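Local coordinates for protein AggB (Escherichia coli, PDB 4PHX) that forms the minor subunit of aggregative adherence fimbriae type I and probably contributes to adhesion of enteroaggregative bacteria to host surfaces, at residues I3-H8 against F110-E115; G18-T23 against D94-G99; G24-R29 against K89-D94. All coordinates share one frame; numbering follows the deposited sequence.

Contact 1. Residues I3-H8 against F110-E115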
ATOM      1  N   ILE B   3     -33.036   6.814 -15.876  1.00 35.99           N
ATOM      2  CA  ILE B   3     -31.981   6.009 -15.235  1.00 35.98           C
ATOM      3  C   ILE B   3     -32.041   4.513 -15.545  1.00 34.45           C
ATOM      4  O   ILE B   3     -33.071   3.865 -15.359  1.00 33.10           O
ATOM      5  CB  ILE B   3     -31.987   6.169 -13.707  1.00 32.55           C
ATOM      6  CG1 ILE B   3     -31.506   7.560 -13.332  1.00 32.75           C
ATOM      7  CG2 ILE B   3     -31.092   5.125 -13.031  1.00 30.55           C
ATOM      8  CD1 ILE B   3     -31.537   7.794 -11.837  1.00 38.81           C
ATOM      9  N   THR B   4     -30.905   3.976 -15.967  1.00 27.96           N
ATOM     10  CA  THR B   4     -30.762   2.570 -16.271  1.00 32.70           C
ATOM     11  C   THR B   4     -29.688   1.931 -15.370  1.00 34.28           C
ATOM     12  O   THR B   4     -28.618   2.494 -15.182  1.00 31.16           O
ATOM     13  CB  THR B   4     -30.323   2.402 -17.731  1.00 32.32           C
ATOM     14  OG1 THR B   4     -31.147   3.216 -18.580  1.00 36.16           O
ATOM     15  CG2 THR B   4     -30.385   0.929 -18.167  1.00 31.88           C
ATOM     16  N   LEU B   5     -29.951   0.752 -14.824  1.00 33.36           N
ATOM     17  CA  LEU B   5     -28.989   0.154 -13.884  1.00 34.09           C
ATOM     18  C   LEU B   5     -28.616  -1.252 -14.282  1.00 32.63           C
ATOM     19  O   LEU B   5     -29.493  -2.064 -14.584  1.00 35.55           O
ATOM     20  CB  LEU B   5     -29.567   0.127 -12.467  1.00 30.30           C
ATOM     21  CG  LEU B   5     -29.825   1.496 -11.850  1.00 27.56           C
ATOM     22  CD1 LEU B   5     -30.610   1.378 -10.527  1.00 32.59           C
ATOM     23  CD2 LEU B   5     -28.564   2.269 -11.683  1.00 25.99           C
ATOM     24  N   ILE B   6     -27.319  -1.533 -14.318  1.00 34.10           N
ATOM     25  CA  ILE B   6     -26.860  -2.920 -14.432  1.00 39.54           C
ATOM     26  C   ILE B   6     -26.055  -3.352 -13.194  1.00 39.86           C
ATOM     27  O   ILE B   6     -25.287  -2.562 -12.641  1.00 40.26           O
ATOM     28  CB  ILE B   6     -26.028  -3.170 -15.707  1.00 40.87           C
ATOM     29  CG1 ILE B   6     -24.719  -2.391 -15.670  1.00 38.37           C
ATOM     30  CG2 ILE B   6     -26.834  -2.826 -16.978  1.00 38.86           C
ATOM     31  CD1 ILE B   6     -23.763  -2.801 -16.766  1.00 34.11           C
ATOM     32  N   SER B   7     -26.245  -4.599 -12.763  1.00 43.64           N
ATOM     33  CA  SER B   7     -25.481  -5.178 -11.635  1.00 47.21           C
ATOM     34  C   SER B   7     -24.346  -6.111 -12.070  1.00 52.97           C
ATOM     35  O   SER B   7     -24.500  -6.889 -13.013  1.00 61.53           O
ATOM     36  CB  SER B   7     -26.408  -5.958 -10.707  1.00 48.01           C
ATOM     37  OG  SER B   7     -26.965  -7.063 -11.390  1.00 50.22           O
ATOM     38  N   HIS B   8     -23.226  -6.063 -11.352  1.00 52.85           N
ATOM     39  CA  HIS B   8     -22.035  -6.841 -11.706  1.00 53.83           C
ATOM     40  C   HIS B   8     -21.842  -8.145 -10.917  1.00 55.80           C
ATOM     41  O   HIS B   8     -22.675  -8.528 -10.094  1.00 59.68           O
ATOM     42  CB  HIS B   8     -20.790  -5.976 -11.555  1.00 53.96           C
ATOM     43  CG  HIS B   8     -20.802  -4.752 -12.413  1.00 56.05           C
ATOM     44  ND1 HIS B   8     -19.649  -4.097 -12.788  1.00 61.84           N
ATOM     45  CD2 HIS B   8     -21.825  -4.059 -12.968  1.00 55.82           C
ATOM     46  CE1 HIS B   8     -19.963  -3.051 -13.534  1.00 54.89           C
ATOM     47  NE2 HIS B   8     -21.276  -3.006 -13.657  1.00 52.07           N
ATOM     48  N   PHE B 110     -30.591  -1.868  -4.313  1.00 45.78           N
ATOM     49  CA  PHE B 110     -30.174  -0.491  -4.495  1.00 44.64           C
ATOM     50  C   PHE B 110     -31.281   0.330  -5.164  1.00 44.42           C
ATOM     51  O   PHE B 110     -31.733   0.034  -6.271  1.00 42.65           O
ATOM     52  CB  PHE B 110     -28.894  -0.458  -5.308  1.00 44.02           C
ATOM     53  CG  PHE B 110     -27.733  -1.133  -4.620  1.00 49.09           C
ATOM     54  CD1 PHE B 110     -27.387  -0.791  -3.321  1.00 42.63           C
ATOM     55  CD2 PHE B 110     -26.998  -2.110  -5.267  1.00 47.52           C
ATOM     56  CE1 PHE B 110     -26.316  -1.403  -2.688  1.00 50.97           C
ATOM     57  CE2 PHE B 110     -25.924  -2.730  -4.636  1.00 51.93           C
ATOM     58  CZ  PHE B 110     -25.584  -2.377  -3.347  1.00 48.48           C
ATOM     59  N   SER B 111     -31.729   1.368  -4.484  1.00 41.70           N
ATOM     60  CA  SER B 111     -32.692   2.255  -5.085  1.00 35.78           C
ATOM     61  C   SER B 111     -31.994   3.568  -5.350  1.00 35.70           C
ATOM     62  O   SER B 111     -31.550   4.222  -4.413  1.00 35.46           O
ATOM     63  CB  SER B 111     -33.879   2.458  -4.155  1.00 33.84           C
ATOM     64  OG  SER B 111     -34.597   3.604  -4.560  1.00 40.82           O
ATOM     65  N   VAL B 112     -31.902   3.941  -6.624  1.00 30.59           N
ATOM     66  CA  VAL B 112     -31.159   5.110  -7.038  1.00 25.05           C
ATOM     67  C   VAL B 112     -32.092   6.179  -7.608  1.00 32.85           C
ATOM     68  O   VAL B 112     -32.944   5.891  -8.443  1.00 30.45           O
ATOM     69  CB  VAL B 112     -30.136   4.745  -8.122  1.00 28.75           C
ATOM     70  CG1 VAL B 112     -29.340   5.964  -8.520  1.00 31.38           C
ATOM     71  CG2 VAL B 112     -29.204   3.649  -7.627  1.00 34.82           C
ATOM     72  N   SER B 113     -31.930   7.411  -7.140  1.00 31.07           N
ATOM     73  CA  SER B 113     -32.622   8.551  -7.721  1.00 34.45           C
ATOM     74  C   SER B 113     -31.623   9.523  -8.341  1.00 35.06           C
ATOM     75  O   SER B 113     -30.440   9.551  -7.968  1.00 31.63           O
ATOM     76  CB  SER B 113     -33.487   9.273  -6.680  1.00 34.28           C
ATOM     77  OG  SER B 113     -34.594   8.489  -6.299  1.00 33.13           O
ATOM     78  N   GLY B 114     -32.107  10.307  -9.301  1.00 35.12           N
ATOM     79  CA  GLY B 114     -31.272  11.263 -10.004  1.00 36.77           C
ATOM     80  C   GLY B 114     -32.053  12.357 -10.709  1.00 43.02           C
ATOM     81  O   GLY B 114     -33.254  12.207 -10.980  1.00 41.38           O
ATOM     82  N   GLU B 115     -31.376  13.460 -11.018  1.00 41.78           N
ATOM     83  CA  GLU B 115     -32.029  14.619 -11.626  1.00 41.75           C
ATOM     84  C   GLU B 115     -31.131  15.337 -12.634  1.00 45.24           C
ATOM     85  O   GLU B 115     -29.916  15.459 -12.432  1.00 44.81           O
ATOM     86  CB  GLU B 115     -32.451  15.616 -10.544  1.00 40.20           C
ATOM     87  CG  GLU B 115     -33.802  15.353  -9.900  1.00 43.76           C
ATOM     88  CD  GLU B 115     -34.027  16.178  -8.620  1.00 47.94           C
ATOM     89  OE1 GLU B 115     -33.105  16.922  -8.206  1.00 42.48           O
ATOM     90  OE2 GLU B 115     -35.137  16.078  -8.034  1.00 47.48           O
TER
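Strand 3-7 and strand 110-115 face each other across the interior of the Ig-like beta sandwich, their axes 8.7 Å apart at the closest and their N-to-C directions 148° apart, and I3 and G114 bring their CA atoms to 7.4 Å. At this separation the two strands belong to different sheets, and across the two segments the gap is bridged by the side chains of I3, L5 and V112. L5 and V112 cross obliquely, a methyl meeting a methyl: L5 CD1 lies 3.9 Å from V112 CG2. V112 has CG1 anti to the backbone N (chi1 -178°), which leaves CG2 beside that N as the branch offered to L5, while CG1 is the branch nearer I3, at a looser distance. Around this pair the core is completed by F93 and I138, which pack on L5, and by I95, which packs on V112 and F110.

On the other side of their strand, S111 OG and S113 OG both bond N40 ND2, and S113 OG also T135 OG1. T4 and I6 likewise point out of the sandwich, where they pack on I6 of a second subunit. I3 reaches mainly backbone. Its extended CG1-CD1 arm (chi2 178°) lies over the S113-G114 peptide, where the methyl packs closely on the bare backbone of G114. I3 CD1 stands 3.9 Å from S113 C and 3.6 Å from G114 N.

Contact 2. Residues G18-T23 against D94-G99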
ATOM      1  N   GLY B  18     -13.655   0.401  -3.383  1.00 50.46           N
ATOM      2  CA  GLY B  18     -13.757   0.934  -4.730  1.00 50.17           C
ATOM      3  C   GLY B  18     -14.313  -0.064  -5.720  1.00 47.29           C
ATOM      4  O   GLY B  18     -14.490   0.257  -6.889  1.00 49.01           O
ATOM      5  N   MET B  19     -14.604  -1.272  -5.260  1.00 43.30           N
ATOM      6  CA  MET B  19     -15.104  -2.282  -6.174  1.00 51.06           C
ATOM      7  C   MET B  19     -16.515  -1.941  -6.671  1.00 48.09           C
ATOM      8  O   MET B  19     -17.348  -1.470  -5.905  1.00 46.50           O
ATOM      9  CB  MET B  19     -15.074  -3.671  -5.537  1.00 47.63           C
ATOM     10  CG  MET B  19     -15.454  -4.740  -6.528  1.00 54.78           C
ATOM     11  SD  MET B  19     -15.432  -6.422  -5.912  1.00 78.44           S
ATOM     12  CE  MET B  19     -16.877  -7.046  -6.786  1.00 66.31           C
ATOM     13  N   LYS B  20     -16.777  -2.182  -7.952  1.00 46.76           N
ATOM     14  CA  LYS B  20     -18.083  -1.863  -8.535  1.00 49.87           C
ATOM     15  C   LYS B  20     -19.128  -2.951  -8.273  1.00 47.14           C
ATOM     16  O   LYS B  20     -18.975  -4.102  -8.689  1.00 43.74           O
ATOM     17  CB  LYS B  20     -17.953  -1.610 -10.036  1.00 45.39           C
ATOM     18  CG  LYS B  20     -16.609  -1.046 -10.451  1.00 49.80           C
ATOM     19  CD  LYS B  20     -16.692   0.418 -10.828  1.00 47.34           C
ATOM     20  CE  LYS B  20     -15.470   0.849 -11.637  1.00 47.50           C
ATOM     21  NZ  LYS B  20     -15.640   2.225 -12.218  1.00 53.91           N
ATOM     22  N   LEU B  21     -20.189  -2.583  -7.566  1.00 44.65           N
ATOM     23  CA  LEU B  21     -21.266  -3.525  -7.314  1.00 43.95           C
ATOM     24  C   LEU B  21     -22.335  -3.364  -8.390  1.00 47.50           C
ATOM     25  O   LEU B  21     -22.956  -4.341  -8.825  1.00 44.09           O
ATOM     26  CB  LEU B  21     -21.888  -3.270  -5.953  1.00 46.32           C
ATOM     27  CG  LEU B  21     -21.195  -3.597  -4.626  1.00 50.30           C
ATOM     28  CD1 LEU B  21     -19.955  -4.475  -4.774  1.00 48.33           C
ATOM     29  CD2 LEU B  21     -20.891  -2.301  -3.898  1.00 52.11           C
ATOM     30  N   ALA B  22     -22.550  -2.114  -8.800  1.00 44.63           N
ATOM     31  CA  ALA B  22     -23.504  -1.784  -9.854  1.00 41.38           C
ATOM     32  C   ALA B  22     -22.971  -0.603 -10.638  1.00 39.59           C
ATOM     33  O   ALA B  22     -22.153   0.168 -10.137  1.00 35.69           O
ATOM     34  CB  ALA B  22     -24.870  -1.464  -9.272  1.00 37.95           C
ATOM     35  N   THR B  23     -23.422  -0.488 -11.883  1.00 38.18           N
ATOM     36  CA  THR B  23     -23.050   0.612 -12.746  1.00 32.85           C
ATOM     37  C   THR B  23     -24.323   1.175 -13.351  1.00 34.34           C
ATOM     38  O   THR B  23     -25.242   0.425 -13.682  1.00 34.96           O
ATOM     39  CB  THR B  23     -22.122   0.126 -13.866  1.00 37.61           C
ATOM     40  OG1 THR B  23     -20.837  -0.159 -13.315  1.00 42.72           O
ATOM     41  CG2 THR B  23     -21.964   1.185 -14.970  1.00 36.32           C
ATOM     42  N   ASP B  94     -21.042   4.727 -10.784  1.00 31.07           N
ATOM     43  CA  ASP B  94     -21.051   3.385 -10.222  1.00 38.83           C
ATOM     44  C   ASP B  94     -21.545   3.394  -8.800  1.00 37.29           C
ATOM     45  O   ASP B  94     -21.512   4.430  -8.124  1.00 38.62           O
ATOM     46  CB  ASP B  94     -19.653   2.789 -10.223  1.00 37.96           C
ATOM     47  CG  ASP B  94     -19.101   2.604 -11.619  1.00 38.43           C
ATOM     48  OD1 ASP B  94     -19.464   1.602 -12.282  1.00 37.18           O
ATOM     49  OD2 ASP B  94     -18.272   3.442 -12.023  1.00 36.14           O
ATOM     50  N   ILE B  95     -21.993   2.231  -8.357  1.00 36.88           N
ATOM     51  CA  ILE B  95     -22.188   1.976  -6.941  1.00 37.72           C
ATOM     52  C   ILE B  95     -21.040   1.093  -6.483  1.00 39.45           C
ATOM     53  O   ILE B  95     -20.812   0.000  -7.014  1.00 37.24           O
ATOM     54  CB  ILE B  95     -23.554   1.341  -6.651  1.00 36.59           C
ATOM     55  CG1 ILE B  95     -24.657   2.365  -6.950  1.00 33.92           C
ATOM     56  CG2 ILE B  95     -23.641   0.884  -5.187  1.00 32.46           C
ATOM     57  CD1 ILE B  95     -26.076   1.788  -6.969  1.00 25.72           C
ATOM     58  N   MET B  96     -20.294   1.589  -5.508  1.00 41.61           N
ATOM     59  CA  MET B  96     -19.046   0.944  -5.141  1.00 45.28           C
ATOM     60  C   MET B  96     -18.994   0.522  -3.680  1.00 45.77           C
ATOM     61  O   MET B  96     -19.585   1.166  -2.809  1.00 44.92           O
ATOM     62  CB  MET B  96     -17.851   1.851  -5.464  1.00 43.37           C
ATOM     63  CG  MET B  96     -17.637   2.123  -6.935  1.00 38.93           C
ATOM     64  SD  MET B  96     -16.491   3.482  -7.235  1.00 38.61           S
ATOM     65  CE  MET B  96     -17.256   4.833  -6.391  1.00 33.28           C
ATOM     66  N   SER B  97     -18.274  -0.565  -3.428  1.00 44.77           N
ATOM     67  CA  SER B  97     -17.933  -0.955  -2.068  1.00 50.08           C
ATOM     68  C   SER B  97     -17.240   0.185  -1.325  1.00 47.69           C
ATOM     69  O   SER B  97     -16.256   0.749  -1.809  1.00 43.02           O
ATOM     70  CB  SER B  97     -17.017  -2.168  -2.068  1.00 40.68           C
ATOM     71  OG  SER B  97     -16.709  -2.504  -0.746  1.00 47.53           O
ATOM     72  N   ASP B  98     -17.767   0.529  -0.155  1.00 46.13           N
ATOM     73  CA  ASP B  98     -17.196   1.611   0.632  1.00 47.96           C
ATOM     74  C   ASP B  98     -16.199   1.045   1.637  1.00 46.83           C
ATOM     75  O   ASP B  98     -16.538   0.813   2.785  1.00 48.99           O
ATOM     76  CB  ASP B  98     -18.295   2.402   1.347  1.00 44.04           C
ATOM     77  CG  ASP B  98     -17.746   3.579   2.137  1.00 48.18           C
ATOM     78  OD1 ASP B  98     -16.539   3.890   2.004  1.00 51.59           O
ATOM     79  OD2 ASP B  98     -18.525   4.202   2.882  1.00 49.99           O
ATOM     80  N   GLY B  99     -14.975   0.828   1.184  1.00 48.92           N
ATOM     81  CA  GLY B  99     -13.965   0.157   1.975  1.00 51.04           C
ATOM     82  C   GLY B  99     -13.922  -1.342   1.728  1.00 52.25           C
ATOM     83  O   GLY B  99     -14.762  -1.900   0.999  1.00 46.12           O
TER
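A classic beta bulge interrupts the antiparallel pairing here: L21 and A22 on one strand both face I95 on the other, and the register slips by one residue between the K20-M96 and A22-I95 pairs. I95 O is gripped by two amides. L21 N lies 2.7 Å from I95 O, nearly in line with the carbonyl, and A22 N, in its plane and on a lone pair, is 3.3 Å from I95 O. Beyond the bulge, I95 N returns a bond to A22 O; before it, S97 N donates to M19 O and G18 N to S97 O. G18 has a positive phi (88°), a conformation that suits glycine.

K20, T23 and D94 share one face. T23 lies alongside D94 and points the same way, but its OG1 sits too close to D94 OD1 for the detail of that bond to be trusted, while K20 NZ forms a salt bridge to D94 OD2 at 2.9 Å. The ammonium arrives from above the carboxylate plane, brought there by a bend in the lysine chain at chi2 (-107°). R25 of a second subunit also salt-bridges OD2, so two positive groups probably favour the charged carboxylate. Across the other face, A22 CB packs 4.1 Å from I95 CB. At the corner in the chain, L21 CD2 comes 3.2 Å from S97 N.

I95 continues into the sandwich core against F110 and V112 of strand 107-117, while strands 2-7 and 61-67 flank the pair through backbone bonds.

Contact 3. Residues G24-R29 against K89-D94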
ATOM      1  N   GLY B  24     -24.391   2.492 -13.486  1.00 32.42           N
ATOM      2  CA  GLY B  24     -25.608   3.107 -13.941  1.00 26.97           C
ATOM      3  C   GLY B  24     -25.399   4.186 -14.975  1.00 36.61           C
ATOM      4  O   GLY B  24     -24.291   4.726 -15.120  1.00 32.06           O
ATOM      5  N   ARG B  25     -26.483   4.497 -15.699  1.00 33.76           N
ATOM      6  CA  ARG B  25     -26.510   5.637 -16.599  1.00 34.81           C
ATOM      7  C   ARG B  25     -27.622   6.582 -16.167  1.00 35.26           C
ATOM      8  O   ARG B  25     -28.668   6.123 -15.727  1.00 36.44           O
ATOM      9  CB  ARG B  25     -26.737   5.181 -18.043  1.00 32.60           C
ATOM     10  CG  ARG B  25     -26.906   6.342 -19.013  1.00 39.98           C
ATOM     11  CD  ARG B  25     -27.249   5.871 -20.415  1.00 42.27           C
ATOM     12  NE  ARG B  25     -28.407   4.992 -20.375  1.00 39.99           N
ATOM     13  CZ  ARG B  25     -28.619   4.008 -21.233  1.00 45.33           C
ATOM     14  NH1 ARG B  25     -27.742   3.777 -22.215  1.00 41.08           N
ATOM     15  NH2 ARG B  25     -29.698   3.252 -21.089  1.00 41.28           N
ATOM     16  N   ILE B  26     -27.395   7.892 -16.278  1.00 31.69           N
ATOM     17  CA  ILE B  26     -28.467   8.876 -16.143  1.00 33.72           C
ATOM     18  C   ILE B  26     -28.545   9.713 -17.435  1.00 39.87           C
ATOM     19  O   ILE B  26     -27.621  10.452 -17.775  1.00 37.37           O
ATOM     20  CB  ILE B  26     -28.304   9.757 -14.863  1.00 34.50           C
ATOM     21  CG1 ILE B  26     -29.225  10.972 -14.909  1.00 33.33           C
ATOM     22  CG2 ILE B  26     -26.850  10.184 -14.655  1.00 31.78           C
ATOM     23  CD1 ILE B  26     -29.791  11.348 -13.550  1.00 35.10           C
ATOM     24  N   ALA B  27     -29.633   9.538 -18.175  1.00 39.28           N
ATOM     25  CA  ALA B  27     -29.834  10.234 -19.439  1.00 36.14           C
ATOM     26  C   ALA B  27     -30.638  11.499 -19.203  1.00 41.70           C
ATOM     27  O   ALA B  27     -31.558  11.516 -18.393  1.00 37.00           O
ATOM     28  CB  ALA B  27     -30.548   9.346 -20.424  1.00 32.72           C
ATOM     29  N   CYS B  28     -30.271  12.565 -19.899  1.00 34.78           N
ATOM     30  CA  CYS B  28     -31.023  13.798 -19.833  1.00 43.64           C
ATOM     31  C   CYS B  28     -31.346  14.299 -21.235  1.00 46.18           C
ATOM     32  O   CYS B  28     -30.500  14.910 -21.871  1.00 45.79           O
ATOM     33  CB  CYS B  28     -30.215  14.839 -19.077  1.00 45.34           C
ATOM     34  SG  CYS B  28     -29.980  14.388 -17.351  1.00 53.57           S
ATOM     35  N   ARG B  29     -32.553  14.028 -21.718  1.00 47.01           N
ATOM     36  CA  ARG B  29     -32.970  14.519 -23.033  1.00 58.30           C
ATOM     37  C   ARG B  29     -32.899  16.047 -23.111  1.00 55.26           C
ATOM     38  O   ARG B  29     -32.012  16.606 -23.747  1.00 58.39           O
ATOM     39  CB  ARG B  29     -34.390  14.050 -23.369  1.00 62.12           C
ATOM     40  CG  ARG B  29     -34.527  12.547 -23.582  1.00 70.37           C
ATOM     41  CD  ARG B  29     -33.433  11.968 -24.501  1.00 69.86           C
ATOM     42  NE  ARG B  29     -33.680  10.555 -24.795  1.00 77.16           N
ATOM     43  CZ  ARG B  29     -32.830   9.740 -25.417  1.00 82.94           C
ATOM     44  NH1 ARG B  29     -31.640  10.175 -25.823  1.00 79.15           N
ATOM     45  NH2 ARG B  29     -33.171   8.474 -25.628  1.00 83.95           N
ATOM     46  N   LYS B  89     -25.383  14.783 -22.930  1.00 37.16           N
ATOM     47  CA  LYS B  89     -26.664  14.135 -22.863  1.00 42.70           C
ATOM     48  C   LYS B  89     -26.780  13.061 -21.780  1.00 47.09           C
ATOM     49  O   LYS B  89     -27.857  12.831 -21.256  1.00 45.71           O
ATOM     50  CB  LYS B  89     -27.007  13.584 -24.240  1.00 48.01           C
ATOM     51  CG  LYS B  89     -25.991  12.584 -24.844  1.00 57.12           C
ATOM     52  CD  LYS B  89     -24.579  13.136 -25.226  1.00 55.86           C
ATOM     53  CE  LYS B  89     -24.604  14.283 -26.213  1.00 47.10           C
ATOM     54  NZ  LYS B  89     -23.275  14.911 -26.188  1.00 45.85           N
ATOM     55  N   GLN B  90     -25.690  12.389 -21.442  1.00 46.28           N
ATOM     56  CA  GLN B  90     -25.793  11.362 -20.419  1.00 42.65           C
ATOM     57  C   GLN B  90     -24.526  11.214 -19.611  1.00 40.81           C
ATOM     58  O   GLN B  90     -23.517  11.812 -19.944  1.00 41.94           O
ATOM     59  CB  GLN B  90     -26.258  10.031 -21.001  1.00 40.97           C
ATOM     60  CG  GLN B  90     -25.205   9.278 -21.732  1.00 44.87           C
ATOM     61  CD  GLN B  90     -24.789   9.958 -22.999  1.00 54.95           C
ATOM     62  OE1 GLN B  90     -23.890  10.813 -22.997  1.00 57.04           O
ATOM     63  NE2 GLN B  90     -25.435   9.586 -24.106  1.00 57.84           N
ATOM     64  N   ALA B  91     -24.594  10.442 -18.526  1.00 41.26           N
ATOM     65  CA  ALA B  91     -23.466  10.335 -17.604  1.00 33.84           C
ATOM     66  C   ALA B  91     -23.427   8.985 -16.923  1.00 35.62           C
ATOM     67  O   ALA B  91     -24.454   8.412 -16.571  1.00 32.38           O
ATOM     68  CB  ALA B  91     -23.509  11.433 -16.595  1.00 32.16           C
ATOM     69  N   ILE B  92     -22.221   8.460 -16.761  1.00 36.17           N
ATOM     70  CA  ILE B  92     -22.046   7.150 -16.169  1.00 33.10           C
ATOM     71  C   ILE B  92     -21.542   7.269 -14.726  1.00 36.29           C
ATOM     72  O   ILE B  92     -20.705   8.123 -14.415  1.00 32.39           O
ATOM     73  CB  ILE B  92     -21.115   6.304 -17.027  1.00 38.36           C
ATOM     74  CG1 ILE B  92     -21.756   6.094 -18.402  1.00 38.47           C
ATOM     75  CG2 ILE B  92     -20.783   4.967 -16.366  1.00 32.36           C
ATOM     76  CD1 ILE B  92     -22.989   5.220 -18.378  1.00 34.79           C
ATOM     77  N   PHE B  93     -22.099   6.434 -13.847  1.00 33.76           N
ATOM     78  CA  PHE B  93     -21.699   6.381 -12.430  1.00 36.63           C
ATOM     79  C   PHE B  93     -21.669   4.946 -11.920  1.00 30.92           C
ATOM     80  O   PHE B  93     -22.228   4.040 -12.531  1.00 36.15           O
ATOM     81  CB  PHE B  93     -22.668   7.186 -11.559  1.00 32.74           C
ATOM     82  CG  PHE B  93     -24.084   6.683 -11.614  1.00 34.33           C
ATOM     83  CD1 PHE B  93     -24.531   5.737 -10.711  1.00 31.15           C
ATOM     84  CD2 PHE B  93     -24.967   7.160 -12.585  1.00 31.92           C
ATOM     85  CE1 PHE B  93     -25.826   5.258 -10.758  1.00 35.18           C
ATOM     86  CE2 PHE B  93     -26.262   6.688 -12.644  1.00 33.52           C
ATOM     87  CZ  PHE B  93     -26.700   5.721 -11.720  1.00 32.99           C
ATOM     88  N   ASP B  94     -21.042   4.727 -10.784  1.00 31.07           N
ATOM     89  CA  ASP B  94     -21.051   3.385 -10.222  1.00 38.83           C
ATOM     90  C   ASP B  94     -21.545   3.394  -8.800  1.00 37.29           C
ATOM     91  O   ASP B  94     -21.512   4.430  -8.124  1.00 38.62           O
ATOM     92  CB  ASP B  94     -19.653   2.789 -10.223  1.00 37.96           C
ATOM     93  CG  ASP B  94     -19.101   2.604 -11.619  1.00 38.43           C
ATOM     94  OD1 ASP B  94     -19.464   1.602 -12.282  1.00 37.18           O
ATOM     95  OD2 ASP B  94     -18.272   3.442 -12.023  1.00 36.14           O
TER
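G24 and F93 exchange two backbone hydrogen bonds, G24 N to F93 O at 2.8 Å and F93 N to G24 O at 3.1 Å. The exchange is repeated between I26 and A91, where I26 N donates to A91 O almost straight (165°) and A91 N returns a more bent bond (136°) to I26 O. C28 N closes the series on K89 O at 2.8 Å.

F93 lays its ring flat over G24: chi1 of 61° puts CG in the crowded position between N and carbonyl carbon, and G24 CA stands 3.9 Å from the ring centroid, a CH-pi contact over one face. With no side chain on G24, the ring lies directly on its backbone. At the ring's edge lies I26 N, and I26 CG2 touches F93 CE2 and A91 CB, both at 4.1 Å. On the face of the sheet that carries R25 and I92, R25 CB meets I92 CD1 at 3.8 Å; the guanidinium continues to T4 OG1 and to T23 of a second subunit.

C28 is joined by a disulfide to C116 of strand 107-117, in the other sheet. Paired antiparallel strands with a disulfide joining the end of one strand to the other sheet are a feature of this Ig-like beta sandwich.

Contacts 2 and 3 are successive lengths of one antiparallel pairing, strand 20-27 with strand 90-97; their centres lie 16 Å apart and D94 belongs to both. Contact 1 instead spans the two sheets, from strand 2-7, the neighbour of strand 20-27, to strand 107-117. Its centre is 12 Å from contact 2's and 10 Å from contact 3's. Along the chain the order is concentric, contact 1 outermost and contact 3 innermost. Backbone bonds from I6 and H8 tie contact 1 to contact 2, and T4 OG1 to R25 NH2 ties it to contact 3. Together they hold one sheet internally and pack it on the other to make the sandwich. All three also touch a second subunit.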